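Local coordinates for substrate-binding protein (Synechococcus sp., PDB 6WPN) that probably binds an oligosaccharide or modified sugar in the periplasm as the solute-receptor component of a transport system, at residues T29-L37 against A59-P67; F41-W52 against F320-F330. One frame throughout, in Å; residues are numbered along the deposited sequence.

Interaction 1 of 2, residues T29-L37 against A59-P67; sequences TLQLWTLQL and ALVRWTDLP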
loop_
_atom_site.group_PDB
_atom_site.type_symbol
_atom_site.label_atom_id
_atom_site.label_comp_id
_atom_site.label_asym_id
_atom_site.label_seq_id
_atom_site.Cartn_x
_atom_site.Cartn_y
_atom_site.Cartn_z
ATOM N N THR A 29 15.199 6.400 -27.211
ATOM C CA THR A 29 15.302 6.228 -25.767
ATOM C C THR A 29 13.939 5.993 -25.121
ATOM O O THR A 29 12.913 6.461 -25.615
ATOM C CB THR A 29 15.961 7.454 -25.091
ATOM O OG1 THR A 29 15.165 8.625 -25.319
ATOM C CG2 THR A 29 17.368 7.676 -25.627
ATOM N N LEU A 30 13.944 5.262 -24.011
ATOM C CA LEU A 30 12.743 4.975 -23.243
ATOM C C LEU A 30 12.716 5.849 -21.999
ATOM O O LEU A 30 13.759 6.186 -21.433
ATOM C CB LEU A 30 12.700 3.501 -22.841
ATOM C CG LEU A 30 12.721 2.491 -23.987
ATOM C CD1 LEU A 30 12.993 1.086 -23.471
ATOM C CD2 LEU A 30 11.418 2.536 -24.757
ATOM N N GLN A 31 11.517 6.235 -21.584
ATOM C CA GLN A 31 11.328 6.976 -20.344
ATOM C C GLN A 31 10.589 6.092 -19.350
ATOM O O GLN A 31 9.478 5.628 -19.632
ATOM C CB GLN A 31 10.587 8.293 -20.570
ATOM C CG GLN A 31 11.342 9.330 -21.370
ATOM C CD GLN A 31 10.510 10.578 -21.611
ATOM O OE1 GLN A 31 9.276 10.527 -21.604
ATOM N NE2 GLN A 31 11.179 11.707 -21.807
ATOM N N LEU A 32 11.216 5.845 -18.202
ATOM C CA LEU A 32 10.638 5.046 -17.130
ATOM C C LEU A 32 10.133 5.970 -16.032
ATOM O O LEU A 32 10.835 6.902 -15.628
ATOM C CB LEU A 32 11.666 4.067 -16.562
ATOM C CG LEU A 32 11.292 3.353 -15.260
ATOM C CD1 LEU A 32 10.185 2.327 -15.480
ATOM C CD2 LEU A 32 12.516 2.704 -14.648
ATOM N N TRP A 33 8.909 5.722 -15.572
ATOM C CA TRP A 33 8.273 6.508 -14.521
ATOM C C TRP A 33 8.031 5.603 -13.321
ATOM O O TRP A 33 7.307 4.609 -13.431
ATOM C CB TRP A 33 6.946 7.093 -15.009
ATOM C CG TRP A 33 7.072 8.263 -15.934
ATOM C CD1 TRP A 33 8.173 8.633 -16.654
ATOM C CD2 TRP A 33 6.039 9.196 -16.275
ATOM N NE1 TRP A 33 7.896 9.752 -17.403
ATOM C CE2 TRP A 33 6.591 10.116 -17.193
ATOM C CE3 TRP A 33 4.705 9.348 -15.888
ATOM C CZ2 TRP A 33 5.854 11.172 -17.729
ATOM C CZ3 TRP A 33 3.977 10.397 -16.419
ATOM C CH2 TRP A 33 4.552 11.294 -17.331
ATOM N N THR A 34 8.620 5.948 -12.180
ATOM C CA THR A 34 8.442 5.178 -10.956
ATOM C C THR A 34 7.797 6.050 -9.886
ATOM O O THR A 34 7.793 7.281 -9.978
ATOM C CB THR A 34 9.774 4.611 -10.432
ATOM O OG1 THR A 34 10.695 5.681 -10.186
ATOM C CG2 THR A 34 10.379 3.652 -11.441
ATOM N N LEU A 35 7.263 5.394 -8.859
ATOM C CA LEU A 35 6.490 6.053 -7.811
ATOM C C LEU A 35 7.250 6.025 -6.494
ATOM O O LEU A 35 7.556 4.945 -5.977
ATOM C CB LEU A 35 5.131 5.377 -7.637
ATOM C CG LEU A 35 4.183 5.503 -8.820
ATOM C CD1 LEU A 35 2.807 4.966 -8.458
ATOM C CD2 LEU A 35 4.116 6.949 -9.250
ATOM N N GLN A 36 7.534 7.210 -5.959
ATOM C CA GLN A 36 8.098 7.409 -4.621
ATOM C C GLN A 36 9.237 6.423 -4.339
ATOM O O GLN A 36 9.211 5.648 -3.382
ATOM C CB GLN A 36 7.005 7.302 -3.556
ATOM C CG GLN A 36 6.014 8.479 -3.533
ATOM C CD GLN A 36 6.544 9.736 -2.850
ATOM O OE1 GLN A 36 7.749 9.985 -2.811
ATOM N NE2 GLN A 36 5.630 10.546 -2.320
ATOM N N LEU A 37 10.250 6.476 -5.198
ATOM C CA LEU A 37 11.444 5.651 -5.049
ATOM C C LEU A 37 12.670 6.509 -4.761
ATOM O O LEU A 37 13.799 6.109 -5.052
ATOM C CB LEU A 37 11.676 4.818 -6.312
ATOM C CG LEU A 37 10.637 3.756 -6.669
ATOM C CD1 LEU A 37 10.944 3.127 -8.022
ATOM C CD2 LEU A 37 10.575 2.698 -5.579
ATOM N N ALA A 59 17.930 1.513 -26.844
ATOM C CA ALA A 59 16.775 2.013 -26.107
ATOM C C ALA A 59 17.244 2.387 -24.700
ATOM O O ALA A 59 16.887 1.758 -23.702
ATOM C CB ALA A 59 15.640 0.987 -26.065
ATOM N N LEU A 60 18.057 3.439 -24.626
ATOM C CA LEU A 60 18.545 3.930 -23.345
ATOM C C LEU A 60 17.389 4.469 -22.515
ATOM O O LEU A 60 16.444 5.053 -23.046
ATOM C CB LEU A 60 19.597 5.017 -23.564
ATOM C CG LEU A 60 20.799 4.584 -24.405
ATOM C CD1 LEU A 60 21.692 5.771 -24.729
ATOM C CD2 LEU A 60 21.585 3.489 -23.694
ATOM N N VAL A 61 17.459 4.256 -21.206
ATOM C CA VAL A 61 16.378 4.617 -20.299
ATOM C C VAL A 61 16.697 5.949 -19.637
ATOM O O VAL A 61 17.805 6.149 -19.123
ATOM C CB VAL A 61 16.143 3.521 -19.247
ATOM C CG1 VAL A 61 15.210 4.021 -18.155
ATOM C CG2 VAL A 61 15.561 2.286 -19.909
ATOM N N ARG A 62 15.735 6.868 -19.673
ATOM C CA ARG A 62 15.774 8.103 -18.897
ATOM C C ARG A 62 14.725 7.981 -17.795
ATOM O O ARG A 62 13.522 7.940 -18.074
ATOM C CB ARG A 62 15.528 9.328 -19.779
ATOM C CG ARG A 62 16.654 9.680 -20.764
ATOM C CD ARG A 62 17.905 10.244 -20.066
ATOM N NE ARG A 62 18.974 9.258 -19.894
ATOM C CZ ARG A 62 19.848 8.930 -20.844
ATOM N NH1 ARG A 62 19.781 9.508 -22.037
ATOM N NH2 ARG A 62 20.790 8.026 -20.605
ATOM N N TRP A 63 15.188 7.913 -16.551
ATOM C CA TRP A 63 14.360 7.600 -15.394
ATOM C C TRP A 63 13.889 8.871 -14.696
ATOM O O TRP A 63 14.691 9.773 -14.431
ATOM C CB TRP A 63 15.155 6.731 -14.418
ATOM C CG TRP A 63 14.528 6.533 -13.078
ATOM C CD1 TRP A 63 13.214 6.304 -12.804
ATOM C CD2 TRP A 63 15.201 6.566 -11.815
ATOM N NE1 TRP A 63 13.028 6.181 -11.450
ATOM C CE2 TRP A 63 14.234 6.341 -10.820
ATOM C CE3 TRP A 63 16.532 6.758 -11.432
ATOM C CZ2 TRP A 63 14.553 6.303 -9.464
ATOM C CZ3 TRP A 63 16.849 6.721 -10.086
ATOM C CH2 TRP A 63 15.864 6.495 -9.118
ATOM N N THR A 64 12.591 8.935 -14.397
ATOM C CA THR A 64 12.002 10.017 -13.613
ATOM C C THR A 64 11.126 9.410 -12.527
ATOM O O THR A 64 10.291 8.544 -12.813
ATOM C CB THR A 64 11.175 10.978 -14.479
ATOM O OG1 THR A 64 10.015 10.301 -14.977
ATOM C CG2 THR A 64 11.994 11.501 -15.656
ATOM N N ASP A 65 11.333 9.833 -11.282
ATOM C CA ASP A 65 10.562 9.349 -10.141
ATOM C C ASP A 65 9.623 10.448 -9.653
ATOM O O ASP A 65 10.052 11.588 -9.448
ATOM C CB ASP A 65 11.502 8.898 -9.020
ATOM C CG ASP A 65 10.768 8.261 -7.860
ATOM O OD1 ASP A 65 10.073 7.245 -8.083
ATOM O OD2 ASP A 65 10.896 8.770 -6.724
ATOM N N LEU A 66 8.352 10.106 -9.466
ATOM C CA LEU A 66 7.292 11.046 -9.135
ATOM C C LEU A 66 6.490 10.558 -7.938
ATOM O O LEU A 66 6.494 9.364 -7.623
ATOM C CB LEU A 66 6.344 11.279 -10.324
ATOM C CG LEU A 66 6.670 12.312 -11.402
ATOM C CD1 LEU A 66 7.905 11.874 -12.164
ATOM C CD2 LEU A 66 5.504 12.480 -12.362
ATOM N N PRO A 67 5.792 11.469 -7.235
ATOM C CA PRO A 67 4.893 11.071 -6.147
ATOM C C PRO A 67 3.464 10.817 -6.627
ATOM O O PRO A 67 2.528 10.984 -5.844
ATOM C CB PRO A 67 4.937 12.277 -5.213
ATOM C CG PRO A 67 5.108 13.425 -6.148
ATOM C CD PRO A 67 5.971 12.932 -7.282
#

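Interaction 2 of 2, residues F41-W52 against F320-F330; sequences FNPYMDDVLGSW and FLTNGTNQARF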
loop_
_atom_site.group_PDB
_atom_site.type_symbol
_atom_site.label_atom_id
_atom_site.label_comp_id
_atom_site.label_asym_id
_atom_site.label_seq_id
_atom_site.Cartn_x
_atom_site.Cartn_y
_atom_site.Cartn_z
ATOM N N PHE A 41 16.592 4.601 -3.066
ATOM C CA PHE A 41 16.856 3.495 -3.981
ATOM C C PHE A 41 17.515 3.947 -5.277
ATOM O O PHE A 41 17.416 3.252 -6.294
ATOM C CB PHE A 41 15.560 2.738 -4.279
ATOM C CG PHE A 41 14.882 2.221 -3.050
ATOM C CD1 PHE A 41 15.373 1.108 -2.393
ATOM C CD2 PHE A 41 13.759 2.851 -2.545
ATOM C CE1 PHE A 41 14.760 0.639 -1.253
ATOM C CE2 PHE A 41 13.135 2.380 -1.409
ATOM C CZ PHE A 41 13.634 1.271 -0.764
ATOM N N ASN A 42 18.181 5.099 -5.260
ATOM C CA ASN A 42 18.959 5.526 -6.422
ATOM C C ASN A 42 20.054 4.532 -6.795
ATOM O O ASN A 42 20.188 4.223 -7.991
ATOM C CB ASN A 42 19.531 6.928 -6.174
ATOM C CG ASN A 42 18.530 8.033 -6.481
ATOM O OD1 ASN A 42 17.327 7.792 -6.592
ATOM N ND2 ASN A 42 19.028 9.255 -6.607
ATOM N N PRO A 43 20.868 4.006 -5.864
ATOM C CA PRO A 43 21.901 3.033 -6.282
ATOM C C PRO A 43 21.344 1.804 -6.982
ATOM O O PRO A 43 21.911 1.367 -7.993
ATOM C CB PRO A 43 22.594 2.671 -4.959
ATOM C CG PRO A 43 22.351 3.819 -4.076
ATOM C CD PRO A 43 20.979 4.314 -4.426
ATOM N N TYR A 44 20.271 1.207 -6.454
ATOM C CA TYR A 44 19.652 0.074 -7.134
ATOM C C TYR A 44 19.274 0.429 -8.566
ATOM O O TYR A 44 19.629 -0.284 -9.509
ATOM C CB TYR A 44 18.420 -0.410 -6.369
ATOM C CG TYR A 44 17.660 -1.472 -7.133
ATOM C CD1 TYR A 44 18.026 -2.810 -7.050
ATOM C CD2 TYR A 44 16.590 -1.135 -7.956
ATOM C CE1 TYR A 44 17.345 -3.782 -7.758
ATOM C CE2 TYR A 44 15.905 -2.099 -8.669
ATOM C CZ TYR A 44 16.283 -3.422 -8.566
ATOM O OH TYR A 44 15.598 -4.386 -9.273
HETATM N N MSE A 45 18.539 1.522 -8.742
HETATM C CA MSE A 45 18.096 1.937 -10.063
HETATM C C MSE A 45 19.278 2.294 -10.960
HETATM O O MSE A 45 19.253 2.033 -12.160
HETATM C CB MSE A 45 17.135 3.123 -9.959
HETATM C CG MSE A 45 15.837 2.821 -9.220
HETATM SE SE MSE A 45 14.701 1.507 -10.124
HETATM C CE MSE A 45 14.670 2.303 -11.891
ATOM N N ASP A 46 20.322 2.878 -10.368
ATOM C CA ASP A 46 21.489 3.263 -11.156
ATOM C C ASP A 46 22.190 2.047 -11.743
ATOM O O ASP A 46 22.707 2.107 -12.863
ATOM C CB ASP A 46 22.461 4.079 -10.300
ATOM C CG ASP A 46 22.022 5.521 -10.131
ATOM O OD1 ASP A 46 20.975 5.898 -10.706
ATOM O OD2 ASP A 46 22.718 6.279 -9.417
ATOM N N ASP A 47 22.217 0.936 -11.006
ATOM C CA ASP A 47 22.876 -0.266 -11.507
ATOM C C ASP A 47 22.003 -1.028 -12.501
ATOM O O ASP A 47 22.479 -1.420 -13.573
ATOM C CB ASP A 47 23.277 -1.175 -10.347
ATOM C CG ASP A 47 24.211 -2.289 -10.785
ATOM O OD1 ASP A 47 25.407 -2.005 -11.015
ATOM O OD2 ASP A 47 23.751 -3.446 -10.914
ATOM N N VAL A 48 20.738 -1.284 -12.149
ATOM C CA VAL A 48 19.880 -2.111 -13.000
ATOM C C VAL A 48 19.633 -1.426 -14.341
ATOM O O VAL A 48 19.709 -2.057 -15.404
ATOM C CB VAL A 48 18.564 -2.467 -12.279
ATOM C CG1 VAL A 48 17.769 -1.224 -11.901
ATOM C CG2 VAL A 48 17.729 -3.394 -13.148
ATOM N N LEU A 49 19.304 -0.132 -14.316
ATOM C CA LEU A 49 19.147 0.602 -15.566
ATOM C C LEU A 49 20.469 0.679 -16.315
ATOM O O LEU A 49 20.495 0.638 -17.552
ATOM C CB LEU A 49 18.590 1.998 -15.299
ATOM C CG LEU A 49 17.204 2.052 -14.655
ATOM C CD1 LEU A 49 16.714 3.486 -14.607
ATOM C CD2 LEU A 49 16.206 1.154 -15.383
ATOM N N GLY A 50 21.576 0.820 -15.581
ATOM C CA GLY A 50 22.886 0.725 -16.209
ATOM C C GLY A 50 23.085 -0.602 -16.914
ATOM O O GLY A 50 23.575 -0.653 -18.044
ATOM N N SER A 51 22.716 -1.699 -16.245
ATOM C CA SER A 51 22.768 -3.010 -16.886
ATOM C C SER A 51 21.880 -3.045 -18.123
ATOM O O SER A 51 22.281 -3.570 -19.167
ATOM C CB SER A 51 22.362 -4.102 -15.900
ATOM O OG SER A 51 23.228 -4.117 -14.778
ATOM N N TRP A 52 20.670 -2.488 -18.024
ATOM C CA TRP A 52 19.798 -2.402 -19.189
ATOM C C TRP A 52 20.465 -1.631 -20.322
ATOM O O TRP A 52 20.433 -2.062 -21.482
ATOM C CB TRP A 52 18.472 -1.747 -18.806
ATOM C CG TRP A 52 17.657 -1.403 -20.006
ATOM C CD1 TRP A 52 17.665 -0.220 -20.689
ATOM C CD2 TRP A 52 16.742 -2.260 -20.699
ATOM N NE1 TRP A 52 16.799 -0.281 -21.753
ATOM C CE2 TRP A 52 16.219 -1.522 -21.784
ATOM C CE3 TRP A 52 16.306 -3.575 -20.505
ATOM C CZ2 TRP A 52 15.283 -2.053 -22.667
ATOM C CZ3 TRP A 52 15.374 -4.103 -21.385
ATOM C CH2 TRP A 52 14.874 -3.342 -22.452
ATOM N N PHE A 320 12.576 -7.054 -17.953
ATOM C CA PHE A 320 13.918 -7.028 -17.376
ATOM C C PHE A 320 13.891 -6.548 -15.932
ATOM O O PHE A 320 14.573 -7.114 -15.071
ATOM C CB PHE A 320 14.841 -6.148 -18.221
ATOM C CG PHE A 320 16.244 -6.040 -17.683
ATOM C CD1 PHE A 320 17.162 -7.058 -17.887
ATOM C CD2 PHE A 320 16.650 -4.908 -16.991
ATOM C CE1 PHE A 320 18.455 -6.955 -17.400
ATOM C CE2 PHE A 320 17.940 -4.798 -16.503
ATOM C CZ PHE A 320 18.844 -5.825 -16.707
ATOM N N LEU A 321 13.118 -5.498 -15.650
ATOM C CA LEU A 321 13.050 -4.979 -14.289
ATOM C C LEU A 321 12.406 -5.977 -13.340
ATOM O O LEU A 321 12.664 -5.938 -12.133
ATOM C CB LEU A 321 12.274 -3.662 -14.264
ATOM C CG LEU A 321 12.979 -2.431 -14.834
ATOM C CD1 LEU A 321 12.001 -1.273 -14.973
ATOM C CD2 LEU A 321 14.166 -2.039 -13.967
ATOM N N THR A 322 11.572 -6.872 -13.863
ATOM C CA THR A 322 10.811 -7.800 -13.042
ATOM C C THR A 322 11.268 -9.247 -13.204
ATOM O O THR A 322 10.521 -10.165 -12.855
ATOM C CB THR A 322 9.323 -7.678 -13.364
ATOM O OG1 THR A 322 9.104 -8.043 -14.732
ATOM C CG2 THR A 322 8.848 -6.251 -13.147
ATOM N N ASN A 323 12.483 -9.478 -13.697
ATOM C CA ASN A 323 12.943 -10.853 -13.825
ATOM C C ASN A 323 13.392 -11.371 -12.461
ATOM O O ASN A 323 13.278 -10.685 -11.441
ATOM C CB ASN A 323 14.062 -10.962 -14.865
ATOM C CG ASN A 323 15.343 -10.250 -14.450
ATOM O OD1 ASN A 323 15.477 -9.767 -13.324
ATOM N ND2 ASN A 323 16.295 -10.187 -15.368
ATOM N N GLY A 324 13.938 -12.590 -12.445
ATOM C CA GLY A 324 14.322 -13.204 -11.182
ATOM C C GLY A 324 15.445 -12.452 -10.492
ATOM O O GLY A 324 15.374 -12.163 -9.294
ATOM N N THR A 325 16.503 -12.133 -11.240
ATOM C CA THR A 325 17.699 -11.556 -10.637
ATOM C C THR A 325 17.427 -10.156 -10.105
ATOM O O THR A 325 17.816 -9.822 -8.980
ATOM C CB THR A 325 18.832 -11.509 -11.661
ATOM O OG1 THR A 325 19.108 -12.832 -12.137
ATOM C CG2 THR A 325 20.089 -10.911 -11.039
ATOM N N ASN A 326 16.766 -9.317 -10.905
ATOM C CA ASN A 326 16.536 -7.939 -10.484
ATOM C C ASN A 326 15.523 -7.860 -9.347
ATOM O O ASN A 326 15.680 -7.046 -8.428
ATOM C CB ASN A 326 16.088 -7.089 -11.675
ATOM C CG ASN A 326 17.177 -6.936 -12.730
ATOM O OD1 ASN A 326 18.357 -6.795 -12.404
ATOM N ND2 ASN A 326 16.782 -6.939 -14.001
ATOM N N GLN A 327 14.479 -8.690 -9.383
ATOM C CA GLN A 327 13.491 -8.652 -8.310
ATOM C C GLN A 327 14.075 -9.159 -6.999
ATOM O O GLN A 327 13.794 -8.601 -5.933
ATOM C CB GLN A 327 12.253 -9.460 -8.700
ATOM C CG GLN A 327 11.293 -8.700 -9.599
ATOM C CD GLN A 327 9.858 -9.144 -9.426
ATOM O OE1 GLN A 327 9.283 -9.002 -8.348
ATOM N NE2 GLN A 327 9.268 -9.689 -10.488
ATOM N N ALA A 328 14.901 -10.207 -7.057
ATOM C CA ALA A 328 15.559 -10.691 -5.848
ATOM C C ALA A 328 16.460 -9.616 -5.258
ATOM O O ALA A 328 16.436 -9.362 -4.048
ATOM C CB ALA A 328 16.353 -11.962 -6.151
ATOM N N ARG A 329 17.253 -8.962 -6.109
ATOM C CA ARG A 329 18.145 -7.909 -5.642
ATOM C C ARG A 329 17.366 -6.742 -5.046
ATOM O O ARG A 329 17.767 -6.179 -4.022
ATOM C CB ARG A 329 19.027 -7.433 -6.794
ATOM C CG ARG A 329 20.036 -6.372 -6.407
ATOM C CD ARG A 329 20.969 -6.057 -7.562
ATOM N NE ARG A 329 21.801 -4.895 -7.268
ATOM C CZ ARG A 329 22.503 -4.228 -8.178
ATOM N NH1 ARG A 329 23.228 -3.178 -7.817
ATOM N NH2 ARG A 329 22.477 -4.608 -9.450
ATOM N N PHE A 330 16.250 -6.363 -5.674
ATOM C CA PHE A 330 15.438 -5.291 -5.110
ATOM C C PHE A 330 14.765 -5.731 -3.819
ATOM O O PHE A 330 14.607 -4.921 -2.901
ATOM C CB PHE A 330 14.398 -4.804 -6.127
ATOM C CG PHE A 330 13.631 -3.586 -5.673
ATOM C CD1 PHE A 330 14.199 -2.323 -5.758
ATOM C CD2 PHE A 330 12.335 -3.700 -5.186
ATOM C CE1 PHE A 330 13.503 -1.197 -5.345
ATOM C CE2 PHE A 330 11.629 -2.576 -4.776
ATOM C CZ PHE A 330 12.218 -1.321 -4.853
#

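Interaction 1 of 2, residues T29-L37 against A59-P67
The hydroxyl of T34 is gripped twice by the neighbouring strand. W63 NE1 donates to T34 OG1 over 2.7 Å at an N-H...O angle of 178°, with the oxygen lying in the plane of the indole, at its edge. T34 OG1 in turn gives its proton to D65 OD1, also at 2.7 Å, meeting the carboxylate on its anti side and somewhat out of its plane. With OG1 between its own backbone N and carbonyl carbon (chi1 58°), the hydroxyl and not the methyl CG2 is the branch turned toward strand 61-66, where it serves as both acceptor and donor. The second carboxylate oxygen holds the turn beyond the strand: L37 N donates to D65 OD2 at 2.8 Å from the syn side, while its bond to OD1 is weak. The D65 carboxylate therefore joins the T34 hydroxyl to the backbone after the strand end.

The backbones of these strands, 30-35 and 61-66, run parallel, their directions 25° apart, and pair in register from L30-V61 to L35-L66. L30 N donates to L60 O and R62 N to L30 O, each at 2.7 Å; the same exchange recurs through L32 and T34, and Q36 N to L66 O closes it. The intervening helix 42-55 makes this a beta-alpha-beta unit, as expected in the alpha/beta lobe of a solute-binding protein. On the face that packs against helix 42-55, L32 CB meets V61 CG1 at 3.9 Å and L32 CD2 approaches W63 CD1. L30 CD1 packs on A59 CB at 3.7 Å. The other face carries W33, whose indole lies beside T64 and takes T64 OG1 obliquely, without a hydrogen bond; helix 72-80 touches this tryptophan through L75 and A78.

Interaction 2 of 2, residues F41-W52 against F320-F330
One face of the Y44 ring receives the edge of F330 in an edge-to-face pair, centroids 4.8 Å apart and planes at 60°; F330 CD1 stands over that face, displaced toward its rim. At the edge of the tyrosine, in its plane, lies R329 CG. F41 meets the F330 ring obliquely from CD1, completing an aromatic cluster. With CG anti to the backbone N (chi1 173°), Y44 reaches across to helix 324-334, and its OH donates to N326 O at 2.8 Å. This donor stands well above the carbonyl plane, while F330 N reaches the same oxygen from the opposite face, so one carbonyl serves both the helix and the tyrosine. A leucine in place of Y44 would probably leave N326 O without its cross-helix donor and F330 without the aromatic face on which its edge rests.

Further along helix 42-55, V48 CG2 fits among F320 CE2, L321 CD2 and N326 OD1, the last at 3.5 Å. The F320 ring has N326 ND2 over the centre of one face, 3.4 Å above it, and V48 O and S51 CB at its edge; W52 CE3 approaches F320 CB at 3.7 Å. D47 and R329 form a salt bridge whose modelled separation is implausibly short, so its detailed geometry is doubtful.

Segments 42-52 and 324-330 run nearly antiparallel, at 169°; helix 42-55 also packs against the end of helix 311-321. Its M45 and L49 side chains rest on L32 and W63 of strands 30-35 and 61-66, while F330 meets Y140 of strand 137-149.

Overall arrangement
From the N terminus, strand 30-35 leads into helix 42-55, which returns the chain to strand 61-66; interaction 1 closes this short crossover, with 21 residues between its segments. Interaction 2 starts within that connection and closes a far longer loop, 267 residues, by bringing helices 311-321 and 324-334 back to helix 42-55. The segments alternate along the chain, so the two contacts cross instead of nesting. Their centres are 13 Å apart and they touch directly: W52 NE1 lies 2.8 Å from A59 O, a probable hydrogen bond. Helix 42-55 thus packs on the parallel strands and, along another side, on the late helices, tying the start of the chain to its later part.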